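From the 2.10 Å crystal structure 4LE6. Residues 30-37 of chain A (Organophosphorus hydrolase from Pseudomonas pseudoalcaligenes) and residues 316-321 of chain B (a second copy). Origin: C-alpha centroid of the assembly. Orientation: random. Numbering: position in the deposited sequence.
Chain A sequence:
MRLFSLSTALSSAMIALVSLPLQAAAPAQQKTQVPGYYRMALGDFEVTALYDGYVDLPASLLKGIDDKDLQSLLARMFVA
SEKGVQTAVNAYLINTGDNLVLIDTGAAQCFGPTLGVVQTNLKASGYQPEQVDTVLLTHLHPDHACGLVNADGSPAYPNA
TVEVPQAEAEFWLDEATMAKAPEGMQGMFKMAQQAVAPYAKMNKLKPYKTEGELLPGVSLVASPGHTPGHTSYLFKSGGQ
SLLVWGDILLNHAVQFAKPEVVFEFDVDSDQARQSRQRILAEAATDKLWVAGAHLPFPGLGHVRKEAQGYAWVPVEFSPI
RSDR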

# COMPACT_ATOMS: atom_id res chain seq x y z
N GLN A 30 1.66 -19.89 6.38
CA GLN A 30 1.51 -19.09 7.58
C GLN A 30 0.14 -18.43 7.69
O GLN A 30 -0.40 -18.28 8.79
N LYS A 31 -0.44 -18.07 6.54
CA LYS A 31 -1.78 -17.46 6.48
C LYS A 31 -1.76 -16.02 6.98
O LYS A 31 -2.11 -15.08 6.26
N THR A 32 -1.32 -15.84 8.22
CA THR A 32 -1.45 -14.56 8.92
C THR A 32 -0.97 -13.36 8.09
O THR A 32 0.03 -13.45 7.36
N GLN A 33 -1.67 -12.25 8.21
CA GLN A 33 -1.26 -11.01 7.56
C GLN A 33 -0.32 -10.20 8.48
O GLN A 33 -0.38 -10.32 9.71
N VAL A 34 0.53 -9.38 7.88
CA VAL A 34 1.32 -8.41 8.62
C VAL A 34 0.35 -7.59 9.49
O VAL A 34 -0.80 -7.41 9.10
N PRO A 35 0.79 -7.12 10.68
CA PRO A 35 -0.11 -6.30 11.50
C PRO A 35 -0.59 -5.05 10.76
O PRO A 35 0.12 -4.52 9.90
N GLY A 36 -1.81 -4.60 11.07
CA GLY A 36 -2.44 -3.50 10.37
C GLY A 36 -2.10 -2.16 11.02
O GLY A 36 -2.97 -1.43 11.49
N TYR A 37 -0.81 -1.84 11.04
CA TYR A 37 -0.39 -0.49 11.35
C TYR A 37 0.65 -0.00 10.38
O TYR A 37 1.40 -0.79 9.79
N GLU B 316 -5.06 -3.83 -2.84
CA GLU B 316 -5.57 -3.18 -1.65
C GLU B 316 -5.32 -4.07 -0.44
O GLU B 316 -5.62 -5.26 -0.47
N PHE B 317 -4.77 -3.49 0.62
CA PHE B 317 -4.46 -4.23 1.83
C PHE B 317 -5.66 -5.07 2.30
O PHE B 317 -6.79 -4.57 2.41
N SER B 318 -5.41 -6.36 2.56
CA SER B 318 -6.47 -7.28 2.96
C SER B 318 -5.89 -8.46 3.70
O SER B 318 -4.83 -8.96 3.35
N PRO B 319 -6.61 -8.95 4.72
CA PRO B 319 -6.21 -10.28 5.18
C PRO B 319 -6.49 -11.32 4.11
O PRO B 319 -7.22 -11.07 3.15
N ILE B 320 -5.93 -12.51 4.29
CA ILE B 320 -6.31 -13.64 3.47
C ILE B 320 -7.66 -14.13 3.96
O ILE B 320 -7.85 -14.41 5.14
N ARG B 321 -8.61 -14.19 3.05
CA ARG B 321 -9.99 -14.48 3.39
C ARG B 321 -10.30 -15.94 3.14
O ARG B 321 -9.95 -16.48 2.10

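A single side-chain amide and a single water carry all the hydrogen bonding between these two irregular stretches: the touching parts run roughly antiparallel (151° apart), yet no backbone-to-backbone hydrogen bond joins them directly. The amide belongs to Q33(A), whose CB points toward chain B. Its chi1 is t (-173°) and chi2 is p (57°), with chi3 at -81°, and this bent course brings NE2 of Q33(A) to 2.8 Å from the carbonyl O of S318(B), with an N-H...O angle of 159°. The other end of the same amide turns back on its own chain: OE1 of Q33(A) accepts from the backbone N of V34(A) at 2.9 Å, so the one amide bonds both to its own backbone and across the contact. Farther back along the side chain, CB of Q33(A) lies 4.2 Å from CA of P319(B), and CG of Q33(A) lies 3.9 Å from CZ of F317(B).

F317(B) forms the apolar end of the contact. Its CB points sideways, but chi1 t (-173°) with chi2 at -85° carries the ring nearer to chain A. V34(A), chi1 p (68°), meets the ring at its edge, near the ring plane, with CG1 of V34(A) 3.7 Å from CE2 of F317(B). The ring tip also approaches the backbone of G36(A), where CA is 4.2 Å from CZ of F317(B); with no side chain, G36(A) presents its main chain here. P35(A) directs its CB away and adds little.

At the other end, I320(B) points its CB toward chain A. With chi1 m (-72°) and chi2 t (172°), it extends CD1 to 3.5 Å from the carbonyl O of K31(A), a van der Waals contact that covers part of the K31(A) backbone. Water 1 joins the same two residues through their main chains: it donates to O of K31(A) at 3.1 Å and accepts from N of I320(B) at 2.9 Å. The CA-to-CB bond of K31(A) points sideways, with chi1 between wells at -116°, and the side chain stays farther from the chain B stretch than the carbonyl O, which makes the residue's closest contact. T32(A) points away.

S318(B) likewise turns its CB away, chi1 t (176°), and contributes its carbonyl to the contact; its OG donates to O of P319(B) at 2.7 Å. The CA-to-CB bond of P319(B) points sideways, and its closest contact with the chain A stretch is made by its CA. Together the two stretches bury 321 Å², with Q33(A) and F317(B) the most heavily covered residues.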

# COMPACT_ATOMS: atom_id res chain seq x y z
CB GLN A 30 2.62 -18.06 7.65
CG GLN A 30 3.94 -18.69 8.07
CD GLN A 30 4.00 -18.97 9.55
OE1 GLN A 30 3.69 -18.10 10.36
NE2 GLN A 30 4.39 -20.19 9.92
CB LYS A 31 -2.81 -18.29 7.27
CG LYS A 31 -3.91 -18.87 6.41
CD LYS A 31 -3.42 -20.07 5.63
CE LYS A 31 -4.39 -20.44 4.52
NZ LYS A 31 -3.84 -21.49 3.63
CB THR A 32 -0.62 -14.62 10.17
OG1 THR A 32 0.73 -14.90 9.79
CG2 THR A 32 -1.11 -15.74 11.09
CB GLN A 33 -2.48 -10.18 7.19
CG GLN A 33 -2.15 -8.95 6.36
CD GLN A 33 -1.40 -9.29 5.07
OE1 GLN A 33 -0.19 -9.51 5.09
NE2 GLN A 33 -2.11 -9.37 3.96
CB VAL A 34 2.09 -7.48 7.64
CG1 VAL A 34 1.13 -6.57 6.90
CG2 VAL A 34 3.11 -6.64 8.37
CB PRO A 35 0.77 -5.92 12.69
CG PRO A 35 1.70 -7.13 12.85
CD PRO A 35 1.98 -7.58 11.43
CB TYR A 37 0.11 -0.35 12.80
CG TYR A 37 1.43 -1.02 13.13
CD1 TYR A 37 1.47 -2.34 13.57
CD2 TYR A 37 2.63 -0.33 13.04
CE1 TYR A 37 2.66 -2.95 13.88
CE2 TYR A 37 3.83 -0.93 13.35
CZ TYR A 37 3.84 -2.24 13.76
OH TYR A 37 5.04 -2.84 14.08
CB GLU B 316 -7.06 -2.88 -1.81
CG GLU B 316 -7.33 -1.90 -2.96
CD GLU B 316 -8.80 -1.59 -3.16
OE1 GLU B 316 -9.54 -1.46 -2.16
OE2 GLU B 316 -9.23 -1.49 -4.34
CB PHE B 317 -4.07 -3.24 2.92
CG PHE B 317 -3.56 -3.90 4.17
CD1 PHE B 317 -4.44 -4.34 5.14
CD2 PHE B 317 -2.21 -4.05 4.39
CE1 PHE B 317 -3.97 -4.93 6.30
CE2 PHE B 317 -1.74 -4.65 5.54
CZ PHE B 317 -2.62 -5.09 6.49
CB SER B 318 -7.20 -7.82 1.73
OG SER B 318 -8.18 -8.78 2.10
CB PRO B 319 -7.08 -10.52 6.41
CG PRO B 319 -8.20 -9.52 6.33
CD PRO B 319 -7.71 -8.37 5.50
CB ILE B 320 -5.21 -14.72 3.53
CG1 ILE B 320 -4.01 -14.20 2.72
CG2 ILE B 320 -5.72 -16.07 2.98
CD1 ILE B 320 -2.77 -15.05 2.83
CB ARG B 321 -10.92 -13.59 2.58
CG ARG B 321 -10.80 -12.14 2.95
CD ARG B 321 -11.83 -11.29 2.22
NE ARG B 321 -13.21 -11.68 2.52
CZ ARG B 321 -14.27 -10.93 2.24
NH1 ARG B 321 -15.49 -11.34 2.54
NH2 ARG B 321 -14.10 -9.75 1.66
O HOH W 1 -4.44 -13.14 6.74